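Local coordinates for Ras-related protein Rab-7L1 (Homo sapiens, PDB 6HH2) that switches between GDP- and GTP-bound states to regulate vesicle trafficking and recruits the kinase LRRK2 to the Golgi complex, stimulating its activity, at residues A87-D92 with A123-N128. The protein carries 4 engineered substitutions. Sequence-based numbering, arbitrary orientation. Where two conformers were deposited one is given.
Sequences AVIMFD and ALLLAN. Engineered in segment 87-92: Ala-87 (natural residue Cys). Engineered in segment 123-128: Ala-123 (natural residue Cys). With GDP (guanosine-5'-diphosphate), chain B.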
loop_
_atom_site.group_PDB
_atom_site.type_symbol
_atom_site.label_atom_id
_atom_site.label_comp_id
_atom_site.label_asym_id
_atom_site.label_seq_id
_atom_site.Cartn_x
_atom_site.Cartn_y
_atom_site.Cartn_z
ATOM N N ALA A 87 -0.878 5.318 1.454
ATOM C CA ALA A 87 -0.606 4.581 0.237
ATOM C C ALA A 87 0.556 3.636 0.447
ATOM O O ALA A 87 1.533 3.974 1.137
ATOM C CB ALA A 87 -0.237 5.536 -0.903
ATOM N N VAL A 88 0.419 2.433 -0.103
ATOM C CA VAL A 88 1.481 1.447 -0.205
ATOM C C VAL A 88 1.890 1.456 -1.653
ATOM O O VAL A 88 1.054 1.170 -2.535
ATOM C CB VAL A 88 0.953 0.072 0.155
ATOM C CG1 VAL A 88 2.021 -1.003 -0.041
ATOM C CG2 VAL A 88 0.506 0.031 1.637
ATOM N N ILE A 89 3.096 1.895 -1.967
ATOM C CA ILE A 89 3.622 1.987 -3.329
ATOM C C ILE A 89 4.600 0.848 -3.537
ATOM O O ILE A 89 5.635 0.783 -2.836
ATOM C CB ILE A 89 4.256 3.351 -3.607
ATOM C CG1 ILE A 89 3.207 4.450 -3.324
ATOM C CG2 ILE A 89 4.787 3.384 -5.066
ATOM C CD1 ILE A 89 3.623 5.871 -3.719
ATOM N N MET A 90 4.258 -0.098 -4.395
ATOM C CA MET A 90 5.022 -1.325 -4.579
ATOM C C MET A 90 5.820 -1.286 -5.850
ATOM O O MET A 90 5.345 -0.758 -6.856
ATOM C CB MET A 90 4.111 -2.560 -4.617
ATOM C CG MET A 90 3.278 -2.725 -3.370
ATOM S SD MET A 90 2.295 -4.254 -3.362
ATOM C CE MET A 90 3.445 -5.482 -4.060
ATOM N N PHE A 91 7.032 -1.809 -5.783
ATOM C CA PHE A 91 7.829 -2.079 -6.958
ATOM C C PHE A 91 8.416 -3.485 -6.883
ATOM O O PHE A 91 8.402 -4.145 -5.843
ATOM C CB PHE A 91 8.845 -0.958 -7.266
ATOM C CG PHE A 91 10.040 -0.944 -6.372
ATOM C CD1 PHE A 91 9.985 -0.310 -5.109
ATOM C CD2 PHE A 91 11.226 -1.590 -6.776
ATOM C CE1 PHE A 91 11.105 -0.327 -4.275
ATOM C CE2 PHE A 91 12.357 -1.588 -5.953
ATOM C CZ PHE A 91 12.307 -0.934 -4.715
ATOM N N ASP A 92 8.913 -3.959 -8.019
ATOM C CA ASP A 92 9.609 -5.239 -8.128
ATOM C C ASP A 92 11.115 -4.972 -8.130
ATOM O O ASP A 92 11.626 -4.295 -9.033
ATOM C CB ASP A 92 9.124 -5.863 -9.448
ATOM C CG ASP A 92 9.828 -7.177 -9.833
ATOM O OD1 ASP A 92 10.818 -7.593 -9.201
ATOM O OD2 ASP A 92 9.384 -7.754 -10.865
ATOM N N ALA A 123 3.161 7.320 3.006
ATOM C CA ALA A 123 3.454 6.517 1.831
ATOM C C ALA A 123 4.575 5.549 2.172
ATOM O O ALA A 123 5.673 5.980 2.590
ATOM C CB ALA A 123 3.868 7.398 0.658
ATOM N N LEU A 124 4.267 4.245 2.103
ATOM C CA LEU A 124 5.189 3.164 2.444
ATOM C C LEU A 124 5.641 2.518 1.143
ATOM O O LEU A 124 4.803 2.072 0.347
ATOM C CB LEU A 124 4.458 2.147 3.318
ATOM C CG LEU A 124 5.249 0.886 3.561
ATOM C CD1 LEU A 124 6.620 1.174 4.298
ATOM C CD2 LEU A 124 4.384 -0.063 4.392
ATOM N N LEU A 125 6.930 2.568 0.858
ATOM C CA LEU A 125 7.504 1.982 -0.345
ATOM C C LEU A 125 7.898 0.525 -0.068
ATOM O O LEU A 125 8.685 0.278 0.850
ATOM C CB LEU A 125 8.697 2.824 -0.763
ATOM C CG LEU A 125 9.458 2.345 -2.018
ATOM C CD1 LEU A 125 8.601 2.544 -3.285
ATOM C CD2 LEU A 125 10.801 3.140 -2.178
ATOM N N LEU A 126 7.318 -0.425 -0.816
ATOM C CA LEU A 126 7.628 -1.839 -0.648
ATOM C C LEU A 126 8.472 -2.329 -1.824
ATOM O O LEU A 126 8.007 -2.328 -2.980
ATOM C CB LEU A 126 6.375 -2.696 -0.527
ATOM C CG LEU A 126 5.451 -2.384 0.657
ATOM C CD1 LEU A 126 4.423 -3.477 0.744
ATOM C CD2 LEU A 126 6.212 -2.352 1.981
ATOM N N ALA A 127 9.692 -2.749 -1.516
ATOM C CA ALA A 127 10.611 -3.358 -2.482
ATOM C C ALA A 127 10.265 -4.836 -2.486
ATOM O O ALA A 127 10.850 -5.643 -1.734
ATOM C CB ALA A 127 12.051 -3.102 -2.012
ATOM N N ASN A 128 9.310 -5.181 -3.341
ATOM C CA ASN A 128 8.745 -6.533 -3.320
ATOM C C ASN A 128 9.542 -7.478 -4.217
ATOM O O ASN A 128 10.358 -7.056 -5.038
ATOM C CB ASN A 128 7.241 -6.515 -3.700
ATOM C CG ASN A 128 6.561 -7.842 -3.384
ATOM O OD1 ASN A 128 6.776 -8.408 -2.321
ATOM N ND2 ASN A 128 5.752 -8.353 -4.330
HETATM P PB GDP B . 0.004 -7.050 -9.846
HETATM O O1B GDP B . 0.794 -5.940 -9.260
HETATM O O2B GDP B . -0.025 -7.058 -11.338
HETATM O O3B GDP B . -1.373 -7.202 -9.231
HETATM O O3A GDP B . 0.879 -8.386 -9.467
HETATM P PA GDP B . 0.358 -9.832 -9.051
HETATM O O1A GDP B . -0.070 -9.880 -7.606
HETATM O O2A GDP B . -0.651 -10.296 -10.093
HETATM O "O5'" GDP B . 1.684 -10.704 -9.180
HETATM C "C5'" GDP B . 2.353 -10.859 -10.423
HETATM C "C4'" GDP B . 3.198 -12.129 -10.385
HETATM O "O4'" GDP B . 4.271 -11.931 -9.405
HETATM C "C3'" GDP B . 2.385 -13.297 -9.864
HETATM O "O3'" GDP B . 2.864 -14.447 -10.582
HETATM C "C2'" GDP B . 2.770 -13.392 -8.401
HETATM O "O2'" GDP B . 2.675 -14.737 -7.949
HETATM C "C1'" GDP B . 4.209 -12.962 -8.465
HETATM N N9 GDP B . 4.673 -12.402 -7.191
HETATM C C8 GDP B . 3.998 -11.511 -6.408
HETATM N N7 GDP B . 4.752 -11.185 -5.308
HETATM C C5 GDP B . 5.910 -11.876 -5.423
HETATM C C6 GDP B . 7.124 -12.012 -4.621
HETATM O O6 GDP B . 7.249 -11.413 -3.537
HETATM N N1 GDP B . 8.075 -12.814 -5.114
HETATM C C2 GDP B . 8.003 -13.529 -6.248
HETATM N N2 GDP B . 9.040 -14.366 -6.645
HETATM N N3 GDP B . 6.885 -13.472 -7.010
HETATM C C4 GDP B . 5.868 -12.671 -6.626
#
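The ring of Phe-91 leans across the strand pair and lies over the backbone of strand 123-128: Ala-127 CA sits 3.9 Å from the ring centroid, 27° off the ring normal, a CH-pi contact over one face. A chi1 of 76° puts Phe-91 CG between backbone N and carbonyl carbon, the crowded position, and from there Phe-91 CZ reaches Ala-127 CB at 3.5 Å. Leu-125, with CG anti to its backbone N, brings CD1 to the ring edge, 3.7 Å from Phe-91 CD1. Five backbone hydrogen bonds in parallel register hold the strands together, from Leu-124 N on the carbonyl O of the engineered Ala-87 (2.9 Å) to Asn-128 N on Phe-91 O; the straightest, Phe-91 N to Leu-126 O, has 173° at the hydrogen. On the face of Val-88, Met-90 and Asn-128, the side chains of Val-88 and Leu-126 cross obliquely, Val-88 CG1 meeting Leu-126 CD1 at 3.5 Å, and bent Met-90 lays CE 3.7 Å from Asn-128 ND2. Asn-128, the asparagine of the guanine-recognition NKxD motif, stands at the strand end with ND2 3.2 Å from GDP N7; hydrogen bonds of ND2 to Val-21 O and of OD1 to Thr-157 OG1 and Val-159 N fix its amide beside the base. This is the parallel pairing of a beta-alpha-beta unit in the Ras-type sheet: helices 96-112 and 139-148 cover the Phe-91 face, while strands 8-17 and 153-156 flank the pair.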